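Rho guanine nucleotide exchange factor 3 (PDB 2Z0Q) acts as a guanine nucleotide exchange factor for the small GTPases RhoA and RhoB, here represented by its DH-PH fragment. Local coordinates at residues E237-V248 / S325-N333; H247-T258 / Y269-V278. One frame throughout, in Å; residues are numbered along the deposited sequence.

Interaction 1. Residues E237-V248 / S325-N333; sequences ELKNNRGVKLHV and SLQANDTFN. With SO4 (sulfate ion), chain B.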
loop_
_atom_site.group_PDB
_atom_site.type_symbol
_atom_site.label_atom_id
_atom_site.label_comp_id
_atom_site.label_asym_id
_atom_site.label_seq_id
_atom_site.Cartn_x
_atom_site.Cartn_y
_atom_site.Cartn_z
ATOM N N GLU A 237 4.419 -7.352 -9.886
ATOM C CA GLU A 237 4.312 -8.317 -10.977
ATOM C C GLU A 237 4.823 -7.691 -12.273
ATOM O O GLU A 237 4.503 -6.539 -12.571
ATOM C CB GLU A 237 2.860 -8.729 -11.161
ATOM C CG GLU A 237 2.297 -9.454 -9.930
ATOM C CD GLU A 237 0.777 -9.474 -9.908
ATOM O OE1 GLU A 237 0.167 -8.373 -10.005
ATOM O OE2 GLU A 237 0.197 -10.588 -9.785
ATOM N N LEU A 238 5.626 -8.447 -13.024
ATOM C CA LEU A 238 6.120 -7.998 -14.303
ATOM C C LEU A 238 6.005 -9.225 -15.187
ATOM O O LEU A 238 6.190 -10.348 -14.697
ATOM C CB LEU A 238 7.591 -7.543 -14.218
ATOM C CG LEU A 238 7.813 -6.270 -13.392
ATOM C CD1 LEU A 238 9.310 -6.013 -13.188
ATOM C CD2 LEU A 238 7.152 -5.087 -14.129
ATOM N N LYS A 239 5.710 -9.020 -16.466
ATOM C CA LYS A 239 5.588 -10.138 -17.406
ATOM C C LYS A 239 6.756 -10.124 -18.378
ATOM O O LYS A 239 7.050 -9.082 -18.955
ATOM C CB LYS A 239 4.293 -9.999 -18.201
ATOM C CG LYS A 239 4.113 -11.126 -19.205
ATOM C CD LYS A 239 2.639 -11.298 -19.550
ATOM C CE LYS A 239 2.272 -10.574 -20.811
ATOM N NZ LYS A 239 0.829 -10.824 -21.150
ATOM N N ASN A 240 7.433 -11.250 -18.571
ATOM C CA ASN A 240 8.545 -11.179 -19.494
ATOM C C ASN A 240 8.136 -11.359 -20.969
ATOM O O ASN A 240 6.927 -11.499 -21.279
ATOM C CB ASN A 240 9.685 -12.123 -19.033
ATOM C CG ASN A 240 9.434 -13.589 -19.356
ATOM O OD1 ASN A 240 8.448 -13.964 -20.000
ATOM N ND2 ASN A 240 10.371 -14.429 -18.912
ATOM N N ASN A 241 9.115 -11.300 -21.875
ATOM C CA ASN A 241 8.830 -11.375 -23.315
ATOM C C ASN A 241 8.532 -12.778 -23.820
ATOM O O ASN A 241 8.402 -12.993 -25.020
ATOM C CB ASN A 241 9.955 -10.712 -24.157
ATOM C CG ASN A 241 11.320 -11.337 -23.929
ATOM O OD1 ASN A 241 11.506 -12.117 -22.997
ATOM N ND2 ASN A 241 12.292 -10.985 -24.784
ATOM N N ARG A 242 8.417 -13.725 -22.891
ATOM C CA ARG A 242 8.040 -15.092 -23.243
ATOM C C ARG A 242 6.688 -15.386 -22.581
ATOM O O ARG A 242 6.239 -16.529 -22.551
ATOM C CB ARG A 242 9.108 -16.122 -22.808
ATOM C CG ARG A 242 10.437 -15.973 -23.576
ATOM C CD ARG A 242 11.508 -17.004 -23.167
ATOM N NE ARG A 242 11.885 -16.990 -21.741
ATOM C CZ ARG A 242 12.777 -16.170 -21.176
ATOM N NH1 ARG A 242 13.416 -15.253 -21.904
ATOM N NH2 ARG A 242 13.049 -16.274 -19.876
ATOM N N GLY A 243 6.035 -14.338 -22.072
ATOM C CA GLY A 243 4.724 -14.506 -21.466
ATOM C C GLY A 243 4.700 -15.000 -20.021
ATOM O O GLY A 243 3.631 -15.191 -19.449
ATOM N N VAL A 244 5.866 -15.175 -19.416
ATOM C CA VAL A 244 5.944 -15.640 -18.025
ATOM C C VAL A 244 5.613 -14.528 -17.020
ATOM O O VAL A 244 6.218 -13.449 -17.066
ATOM C CB VAL A 244 7.357 -16.169 -17.727
ATOM C CG1 VAL A 244 7.444 -16.705 -16.280
ATOM C CG2 VAL A 244 7.699 -17.274 -18.716
ATOM N N LYS A 245 4.676 -14.801 -16.102
ATOM C CA LYS A 245 4.313 -13.801 -15.090
ATOM C C LYS A 245 5.268 -13.950 -13.910
ATOM O O LYS A 245 5.349 -15.006 -13.287
ATOM C CB LYS A 245 2.854 -13.983 -14.667
ATOM C CG LYS A 245 1.880 -13.904 -15.840
ATOM C CD LYS A 245 0.418 -13.876 -15.399
ATOM C CE LYS A 245 -0.543 -13.914 -16.649
ATOM N NZ LYS A 245 -1.974 -13.656 -16.266
ATOM N N LEU A 246 6.034 -12.892 -13.638
ATOM C CA LEU A 246 7.027 -12.908 -12.581
ATOM C C LEU A 246 6.678 -11.905 -11.482
ATOM O O LEU A 246 5.860 -11.007 -11.700
ATOM C CB LEU A 246 8.413 -12.547 -13.182
ATOM C CG LEU A 246 8.891 -13.384 -14.391
ATOM C CD1 LEU A 246 10.023 -12.703 -15.168
ATOM C CD2 LEU A 246 9.283 -14.774 -13.879
ATOM N N HIS A 247 7.208 -12.147 -10.282
ATOM C CA HIS A 247 7.068 -11.188 -9.208
ATOM C C HIS A 247 8.511 -10.797 -8.946
ATOM O O HIS A 247 9.369 -11.638 -8.586
ATOM C CB HIS A 247 6.448 -11.759 -7.920
ATOM C CG HIS A 247 5.974 -10.677 -7.012
ATOM N ND1 HIS A 247 4.648 -10.293 -6.935
ATOM C CD2 HIS A 247 6.665 -9.806 -6.238
ATOM C CE1 HIS A 247 4.547 -9.231 -6.148
ATOM N NE2 HIS A 247 5.757 -8.921 -5.710
ATOM N N VAL A 248 8.794 -9.511 -9.111
ATOM C CA VAL A 248 10.151 -9.043 -8.962
ATOM C C VAL A 248 10.315 -8.183 -7.710
ATOM O O VAL A 248 9.471 -7.356 -7.400
ATOM C CB VAL A 248 10.565 -8.262 -10.225
ATOM C CG1 VAL A 248 11.961 -7.737 -10.086
ATOM C CG2 VAL A 248 10.428 -9.175 -11.445
ATOM N N SER A 325 13.594 -9.092 -20.393
ATOM C CA SER A 325 12.799 -7.998 -20.986
ATOM C C SER A 325 11.503 -8.119 -20.192
ATOM O O SER A 325 10.816 -9.113 -20.320
ATOM C CB SER A 325 12.567 -8.263 -22.479
ATOM O OG SER A 325 13.804 -8.098 -23.142
ATOM N N LEU A 326 11.205 -7.099 -19.391
ATOM C CA LEU A 326 10.095 -7.140 -18.449
ATOM C C LEU A 326 9.061 -6.064 -18.784
ATOM O O LEU A 326 9.442 -4.945 -19.085
ATOM C CB LEU A 326 10.667 -6.901 -17.037
ATOM C CG LEU A 326 11.725 -7.893 -16.544
ATOM C CD1 LEU A 326 12.260 -7.461 -15.167
ATOM C CD2 LEU A 326 11.082 -9.292 -16.429
ATOM N N GLN A 327 7.781 -6.404 -18.672
ATOM C CA GLN A 327 6.690 -5.487 -19.011
ATOM C C GLN A 327 5.928 -5.043 -17.779
ATOM O O GLN A 327 5.446 -5.886 -17.019
ATOM C CB GLN A 327 5.691 -6.150 -19.976
ATOM C CG GLN A 327 4.548 -5.204 -20.383
ATOM C CD GLN A 327 3.546 -5.879 -21.294
ATOM O OE1 GLN A 327 3.031 -6.946 -20.958
ATOM N NE2 GLN A 327 3.261 -5.270 -22.444
ATOM N N ALA A 328 5.856 -3.722 -17.583
ATOM C CA ALA A 328 5.141 -3.146 -16.443
ATOM C C ALA A 328 3.660 -3.086 -16.758
ATOM O O ALA A 328 3.232 -3.289 -17.893
ATOM C CB ALA A 328 5.680 -1.742 -16.115
ATOM N N ASN A 329 2.874 -2.775 -15.730
ATOM C CA ASN A 329 1.432 -2.754 -15.839
ATOM C C ASN A 329 0.856 -1.625 -16.690
ATOM O O ASN A 329 -0.188 -1.797 -17.315
ATOM C CB ASN A 329 0.866 -2.764 -14.407
ATOM C CG ASN A 329 1.475 -3.895 -13.547
ATOM O OD1 ASN A 329 1.875 -3.669 -12.399
ATOM N ND2 ASN A 329 1.544 -5.114 -14.104
ATOM N N ASP A 330 1.544 -0.487 -16.724
ATOM C CA ASP A 330 1.125 0.677 -17.510
ATOM C C ASP A 330 2.319 1.640 -17.584
ATOM O O ASP A 330 3.383 1.380 -17.015
ATOM C CB ASP A 330 -0.058 1.399 -16.838
ATOM C CG ASP A 330 0.186 1.638 -15.366
ATOM O OD1 ASP A 330 1.267 2.111 -15.009
ATOM O OD2 ASP A 330 -0.712 1.352 -14.543
ATOM N N THR A 331 2.135 2.766 -18.266
ATOM C CA THR A 331 3.219 3.734 -18.399
ATOM C C THR A 331 3.732 4.222 -17.060
ATOM O O THR A 331 4.919 4.345 -16.853
ATOM C CB THR A 331 2.792 4.952 -19.253
ATOM O OG1 THR A 331 2.289 4.496 -20.515
ATOM C CG2 THR A 331 3.978 5.843 -19.505
ATOM N N PHE A 332 2.835 4.497 -16.128
ATOM C CA PHE A 332 3.251 4.972 -14.819
ATOM C C PHE A 332 4.070 3.941 -14.039
ATOM O O PHE A 332 5.106 4.266 -13.440
ATOM C CB PHE A 332 1.994 5.378 -14.020
ATOM C CG PHE A 332 2.269 5.748 -12.599
ATOM C CD1 PHE A 332 3.028 6.871 -12.286
ATOM C CD2 PHE A 332 1.773 4.967 -11.565
ATOM C CE1 PHE A 332 3.300 7.216 -10.967
ATOM C CE2 PHE A 332 2.029 5.288 -10.252
ATOM C CZ PHE A 332 2.802 6.425 -9.942
ATOM N N ASN A 333 3.614 2.689 -14.060
ATOM C CA ASN A 333 4.331 1.627 -13.352
ATOM C C ASN A 333 5.723 1.401 -13.967
ATOM O O ASN A 333 6.668 1.089 -13.255
ATOM C CB ASN A 333 3.530 0.310 -13.388
ATOM C CG ASN A 333 4.109 -0.764 -12.455
ATOM O OD1 ASN A 333 4.404 -0.501 -11.279
ATOM N ND2 ASN A 333 4.267 -1.980 -12.970
HETATM S S SO4 B . 16.281 -11.904 -25.546
HETATM O O1 SO4 B . 17.131 -13.082 -25.240
HETATM O O2 SO4 B . 15.237 -11.768 -24.487
HETATM O O3 SO4 B . 17.096 -10.687 -25.600
HETATM O O4 SO4 B . 15.637 -12.101 -26.870
HETATM O O HOH W 1 4.956 -4.162 -11.209
HETATM O O HOH W 2 0.389 -5.670 -10.842
HETATM O O HOH W 3 13.195 -11.918 -20.944
HETATM O O HOH W 4 13.572 -8.354 -26.406
#
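Ser325 CB lies over one face of the Asn241 carboxamide, 3.6 Å from CG, while ND2 reaches away to O2 of a bound sulfate (3.1 Å, nearly straight at 169°). Water 3 joins Asn241 OD1 to Ser325 N. The neighbouring amide, Asn240, works within its own turn: Arg242 N and Val244 N reach OD1 from opposite faces of its plane, the Arg242 bond making an Asx turn within the type I turn Asn240-Gly243, and ND2 rests against one face of the Arg242 guanidinium. Antiparallel pairing follows at Lys239 and Gln327, with Lys239 N giving to Gln327 O (3.2 Å) and Gln327 N to Lys239 O (2.8 Å). Both side chains leave with CG anti to the backbone N (chi1 180° and -179°), which lays them side by side; the Gln327 amide finds its acceptor at Lys308 O. Leu326 enters the apolar side at about a right angle to two leucines, CD1 against Leu238 CD1 and CD2 against Leu246 CD1, both 3.8 Å. Leu238 CD2 also touches Ala328 CA (3.6 Å). Farther on, water 2 bridges Glu237 OE1 and Asn329 OD1, and Asp330 OD1 caps the next helix through Asn333 N. This joins the first strand of the PH domain to its last: strand 322-327 runs between 232-240 and 310-315, while Trp337 of helix 331-345 packs on Leu238 and Val248.

Interaction 2. Residues H247-T258 / Y269-V278; sequences HVFLFQEVLVIT and YQLYRQPIPV. With SO4 (sulfate ion), chain C; SO4 (sulfate ion), chain D.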
loop_
_atom_site.group_PDB
_atom_site.type_symbol
_atom_site.label_atom_id
_atom_site.label_comp_id
_atom_site.label_asym_id
_atom_site.label_seq_id
_atom_site.Cartn_x
_atom_site.Cartn_y
_atom_site.Cartn_z
ATOM N N HIS A 247 7.208 -12.147 -10.282
ATOM C CA HIS A 247 7.068 -11.188 -9.208
ATOM C C HIS A 247 8.511 -10.797 -8.946
ATOM O O HIS A 247 9.369 -11.638 -8.586
ATOM C CB HIS A 247 6.448 -11.759 -7.920
ATOM C CG HIS A 247 5.974 -10.677 -7.012
ATOM N ND1 HIS A 247 4.648 -10.293 -6.935
ATOM C CD2 HIS A 247 6.665 -9.806 -6.238
ATOM C CE1 HIS A 247 4.547 -9.231 -6.148
ATOM N NE2 HIS A 247 5.757 -8.921 -5.710
ATOM N N VAL A 248 8.794 -9.511 -9.111
ATOM C CA VAL A 248 10.151 -9.043 -8.962
ATOM C C VAL A 248 10.315 -8.183 -7.710
ATOM O O VAL A 248 9.471 -7.356 -7.400
ATOM C CB VAL A 248 10.565 -8.262 -10.225
ATOM C CG1 VAL A 248 11.961 -7.737 -10.086
ATOM C CG2 VAL A 248 10.428 -9.175 -11.445
ATOM N N PHE A 249 11.434 -8.377 -7.045
ATOM C CA PHE A 249 11.749 -7.680 -5.801
ATOM C C PHE A 249 13.062 -6.911 -5.905
ATOM O O PHE A 249 14.132 -7.493 -6.136
ATOM C CB PHE A 249 11.910 -8.705 -4.661
ATOM C CG PHE A 249 10.662 -9.495 -4.368
ATOM C CD1 PHE A 249 9.670 -8.985 -3.529
ATOM C CD2 PHE A 249 10.473 -10.747 -4.942
ATOM C CE1 PHE A 249 8.508 -9.713 -3.268
ATOM C CE2 PHE A 249 9.335 -11.463 -4.689
ATOM C CZ PHE A 249 8.334 -10.954 -3.841
ATOM N N LEU A 250 12.981 -5.599 -5.715
ATOM C CA LEU A 250 14.166 -4.788 -5.698
ATOM C C LEU A 250 14.516 -4.469 -4.228
ATOM O O LEU A 250 13.916 -3.584 -3.612
ATOM C CB LEU A 250 13.946 -3.460 -6.448
ATOM C CG LEU A 250 15.171 -2.521 -6.353
ATOM C CD1 LEU A 250 16.410 -3.140 -7.039
ATOM C CD2 LEU A 250 14.817 -1.194 -6.984
ATOM N N PHE A 251 15.457 -5.218 -3.668
ATOM C CA PHE A 251 15.928 -4.927 -2.313
ATOM C C PHE A 251 16.993 -3.838 -2.550
ATOM O O PHE A 251 17.428 -3.638 -3.679
ATOM C CB PHE A 251 16.543 -6.181 -1.681
ATOM C CG PHE A 251 15.522 -7.236 -1.325
ATOM C CD1 PHE A 251 14.731 -7.112 -0.174
ATOM C CD2 PHE A 251 15.353 -8.347 -2.142
ATOM C CE1 PHE A 251 13.781 -8.090 0.161
ATOM C CE2 PHE A 251 14.415 -9.328 -1.829
ATOM C CZ PHE A 251 13.621 -9.203 -0.665
ATOM N N GLN A 252 17.433 -3.130 -1.505
ATOM C CA GLN A 252 18.382 -2.049 -1.740
ATOM C C GLN A 252 19.595 -2.404 -2.582
ATOM O O GLN A 252 19.996 -1.641 -3.465
ATOM C CB GLN A 252 18.873 -1.472 -0.413
ATOM C CG GLN A 252 19.697 -0.189 -0.569
ATOM C CD GLN A 252 18.849 0.974 -1.033
ATOM O OE1 GLN A 252 18.655 1.173 -2.230
ATOM N NE2 GLN A 252 18.316 1.747 -0.073
ATOM N N GLU A 253 20.172 -3.573 -2.332
ATOM C CA GLU A 253 21.376 -3.955 -3.041
ATOM C C GLU A 253 21.259 -5.140 -3.993
ATOM O O GLU A 253 22.249 -5.522 -4.609
ATOM C CB GLU A 253 22.485 -4.237 -2.019
ATOM C CG GLU A 253 22.814 -3.013 -1.139
ATOM C CD GLU A 253 23.967 -3.295 -0.198
ATOM O OE1 GLU A 253 25.058 -3.622 -0.701
ATOM O OE2 GLU A 253 23.782 -3.213 1.035
ATOM N N VAL A 254 20.060 -5.691 -4.121
ATOM C CA VAL A 254 19.892 -6.863 -4.987
ATOM C C VAL A 254 18.494 -7.011 -5.574
ATOM O O VAL A 254 17.482 -6.783 -4.901
ATOM C CB VAL A 254 20.314 -8.172 -4.214
ATOM C CG1 VAL A 254 19.394 -8.383 -3.015
ATOM C CG2 VAL A 254 20.275 -9.435 -5.164
ATOM N N LEU A 255 18.446 -7.389 -6.861
ATOM C CA LEU A 255 17.175 -7.619 -7.540
ATOM C C LEU A 255 16.898 -9.130 -7.520
ATOM O O LEU A 255 17.777 -9.938 -7.820
ATOM C CB LEU A 255 17.251 -7.124 -8.985
ATOM C CG LEU A 255 15.938 -7.221 -9.785
ATOM C CD1 LEU A 255 15.058 -6.024 -9.450
ATOM C CD2 LEU A 255 16.213 -7.216 -11.307
ATOM N N VAL A 256 15.679 -9.516 -7.151
ATOM C CA VAL A 256 15.319 -10.944 -7.083
ATOM C C VAL A 256 14.102 -11.149 -7.983
ATOM O O VAL A 256 13.080 -10.470 -7.847
ATOM C CB VAL A 256 15.008 -11.376 -5.621
ATOM C CG1 VAL A 256 14.698 -12.923 -5.580
ATOM C CG2 VAL A 256 16.205 -11.077 -4.755
ATOM N N ILE A 257 14.221 -12.087 -8.922
ATOM C CA ILE A 257 13.160 -12.350 -9.890
ATOM C C ILE A 257 12.571 -13.723 -9.543
ATOM O O ILE A 257 13.310 -14.693 -9.400
ATOM C CB ILE A 257 13.735 -12.389 -11.361
ATOM C CG1 ILE A 257 14.392 -11.036 -11.686
ATOM C CG2 ILE A 257 12.606 -12.676 -12.341
ATOM C CD1 ILE A 257 15.058 -10.967 -13.076
ATOM N N THR A 258 11.254 -13.774 -9.396
ATOM C CA THR A 258 10.605 -15.014 -8.961
ATOM C C THR A 258 9.299 -15.255 -9.663
ATOM O O THR A 258 8.840 -14.422 -10.449
ATOM C CB THR A 258 10.248 -14.901 -7.467
ATOM O OG1 THR A 258 9.083 -14.055 -7.322
ATOM C CG2 THR A 258 11.426 -14.309 -6.684
ATOM N N TYR A 269 7.579 -17.565 -3.295
ATOM C CA TYR A 269 8.127 -16.909 -4.503
ATOM C C TYR A 269 9.402 -17.662 -4.892
ATOM O O TYR A 269 10.495 -17.475 -4.322
ATOM C CB TYR A 269 8.394 -15.411 -4.194
ATOM C CG TYR A 269 7.139 -14.718 -3.700
ATOM C CD1 TYR A 269 6.146 -14.309 -4.581
ATOM C CD2 TYR A 269 6.891 -14.596 -2.332
ATOM C CE1 TYR A 269 4.927 -13.810 -4.122
ATOM C CE2 TYR A 269 5.668 -14.082 -1.858
ATOM C CZ TYR A 269 4.706 -13.705 -2.745
ATOM O OH TYR A 269 3.497 -13.248 -2.251
ATOM N N GLN A 270 9.221 -18.549 -5.870
ATOM C CA GLN A 270 10.272 -19.421 -6.367
ATOM C C GLN A 270 11.257 -18.639 -7.244
ATOM O O GLN A 270 10.852 -18.066 -8.275
ATOM C CB GLN A 270 9.592 -20.574 -7.153
ATOM C CG GLN A 270 10.573 -21.617 -7.675
ATOM C CD GLN A 270 9.871 -22.716 -8.467
ATOM O OE1 GLN A 270 8.656 -22.852 -8.416
ATOM N NE2 GLN A 270 10.644 -23.486 -9.210
ATOM N N LEU A 271 12.515 -18.570 -6.821
ATOM C CA LEU A 271 13.482 -17.790 -7.612
ATOM C C LEU A 271 13.539 -18.335 -9.042
ATOM O O LEU A 271 13.633 -19.552 -9.247
ATOM C CB LEU A 271 14.869 -17.779 -6.977
ATOM C CG LEU A 271 15.080 -16.554 -6.059
ATOM C CD1 LEU A 271 14.242 -16.718 -4.791
ATOM C CD2 LEU A 271 16.552 -16.374 -5.739
ATOM N N TYR A 272 13.480 -17.419 -10.016
ATOM C CA TYR A 272 13.496 -17.777 -11.452
ATOM C C TYR A 272 14.927 -17.888 -12.019
ATOM O O TYR A 272 15.183 -18.656 -12.964
ATOM C CB TYR A 272 12.681 -16.713 -12.192
ATOM C CG TYR A 272 12.446 -16.932 -13.666
ATOM C CD1 TYR A 272 11.708 -18.027 -14.109
ATOM C CD2 TYR A 272 12.863 -15.972 -14.610
ATOM C CE1 TYR A 272 11.370 -18.176 -15.455
ATOM C CE2 TYR A 272 12.520 -16.103 -15.985
ATOM C CZ TYR A 272 11.772 -17.209 -16.384
ATOM O OH TYR A 272 11.360 -17.351 -17.672
ATOM N N ARG A 273 15.842 -17.118 -11.449
ATOM C CA ARG A 273 17.256 -17.108 -11.821
ATOM C C ARG A 273 17.984 -16.711 -10.566
ATOM O O ARG A 273 17.361 -16.406 -9.531
ATOM C CB ARG A 273 17.549 -16.068 -12.911
ATOM C CG ARG A 273 16.800 -16.310 -14.192
ATOM C CD ARG A 273 17.447 -17.422 -15.032
ATOM N NE ARG A 273 16.913 -17.431 -16.400
ATOM C CZ ARG A 273 15.778 -18.016 -16.767
ATOM N NH1 ARG A 273 15.024 -18.657 -15.873
ATOM N NH2 ARG A 273 15.411 -17.992 -18.048
ATOM N N GLN A 274 19.298 -16.677 -10.654
ATOM C CA GLN A 274 20.094 -16.252 -9.514
ATOM C C GLN A 274 19.885 -14.754 -9.330
ATOM O O GLN A 274 19.601 -14.024 -10.279
ATOM C CB GLN A 274 21.550 -16.570 -9.767
ATOM C CG GLN A 274 21.693 -18.061 -10.055
ATOM C CD GLN A 274 23.113 -18.456 -10.324
ATOM O OE1 GLN A 274 23.914 -17.640 -10.758
ATOM N NE2 GLN A 274 23.435 -19.728 -10.082
ATOM N N PRO A 275 19.981 -14.283 -8.089
ATOM C CA PRO A 275 19.780 -12.851 -7.829
ATOM C C PRO A 275 20.807 -11.983 -8.562
ATOM O O PRO A 275 21.946 -12.409 -8.762
ATOM C CB PRO A 275 19.964 -12.745 -6.304
ATOM C CG PRO A 275 19.648 -14.109 -5.801
ATOM C CD PRO A 275 20.237 -15.029 -6.844
ATOM N N ILE A 276 20.401 -10.769 -8.939
ATOM C CA ILE A 276 21.279 -9.815 -9.599
ATOM C C ILE A 276 21.654 -8.651 -8.656
ATOM O O ILE A 276 20.809 -7.833 -8.297
ATOM C CB ILE A 276 20.600 -9.223 -10.879
ATOM C CG1 ILE A 276 20.330 -10.364 -11.881
ATOM C CG2 ILE A 276 21.468 -8.101 -11.487
ATOM C CD1 ILE A 276 19.441 -9.913 -13.016
ATOM N N PRO A 277 22.930 -8.563 -8.253
ATOM C CA PRO A 277 23.365 -7.470 -7.363
ATOM C C PRO A 277 23.113 -6.158 -8.080
ATOM O O PRO A 277 23.356 -6.066 -9.283
ATOM C CB PRO A 277 24.870 -7.733 -7.172
ATOM C CG PRO A 277 25.038 -9.172 -7.408
ATOM C CD PRO A 277 24.022 -9.492 -8.540
ATOM N N VAL A 278 22.622 -5.151 -7.361
ATOM C CA VAL A 278 22.330 -3.865 -7.975
ATOM C C VAL A 278 23.588 -3.218 -8.568
ATOM O O VAL A 278 23.486 -2.552 -9.596
ATOM C CB VAL A 278 21.623 -2.906 -6.955
ATOM C CG1 VAL A 278 21.628 -1.468 -7.445
ATOM C CG2 VAL A 278 20.135 -3.367 -6.780
HETATM S S SO4 C . 12.436 -20.247 -18.779
HETATM O O1 SO4 C . 12.395 -21.536 -19.549
HETATM O O2 SO4 C . 11.022 -19.792 -18.493
HETATM O O3 SO4 C . 13.154 -20.466 -17.478
HETATM O O4 SO4 C . 13.193 -19.241 -19.601
HETATM S S SO4 D . 18.545 -15.909 -19.002
HETATM O O1 SO4 D . 19.524 -17.039 -18.808
HETATM O O2 SO4 D . 17.280 -16.486 -19.554
HETATM O O3 SO4 D . 18.231 -15.311 -17.682
HETATM O O4 SO4 D . 19.086 -14.860 -19.912
HETATM O O HOH W 5 16.598 -13.556 -9.358
#
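The meandering antiparallel sheet of the PH domain supplies this contact, in which strand 254-263 pairs first with 266-271 and then with 276-277, the register slipping by two residues where Tyr272-Pro275 loop out. At the loop's start Tyr272 N gives to Ile257 O (2.8 Å); after it Leu255 and Ile276 exchange two bonds and Val278 N closes on Glu253 O (2.8 Å). Apolar groups fill in beside them: Val256 CG1 meets Leu271 CG at 3.7 Å, and Val254 CG2, placed anti to the backbone N, lies alongside Pro275 CB at 3.5 Å. At the other end the edge of Phe249 points into one face of Tyr269, CZ to CG 4.0 Å, with planes at 76°; His247 completes the aromatic cluster. On the loop, Arg273 folds back so that NH1 sits over the centre of the Tyr272 ring and bonds Tyr272 O (2.9 Å). Its guanidinium grips two sulfates in its plane, NE meeting O3 of the one in chain D (2.8 Å) and NH2 reaching O4 of the one in chain C (3.0 Å); Tyr272 OH holds the same sulfate through its O2. A leucine in place of Arg273 would probably leave both anions without this charged clamp and the covered face of Tyr272 without its cationic partner. Around the contact, Ile226 of helix 224-227 covers Val254, Val256 and Pro275, while strand 322-327 flanks Ile257 and Ile276.

Strand 245-251 belongs to both contacts, which share His247 and Val248 and lie in one PH domain, their centres 14 Å apart. Interaction 2 is the more deeply buried, 14 of its 20 touching residues against 7 of 13, and covers more surface, 745 Å² against 491 Å². It joins strands close in sequence and adds an aromatic cluster; interaction 1 ties distant parts of the chain and relies more on waters and side-chain amides. Their polar ends converge: Arg242 NH2 lies 3.0 Å from Tyr272 OH, a probable hydrogen bond, and close to Arg273, in a basic patch occupied by sulfates that probably come from the crystallisation liquor.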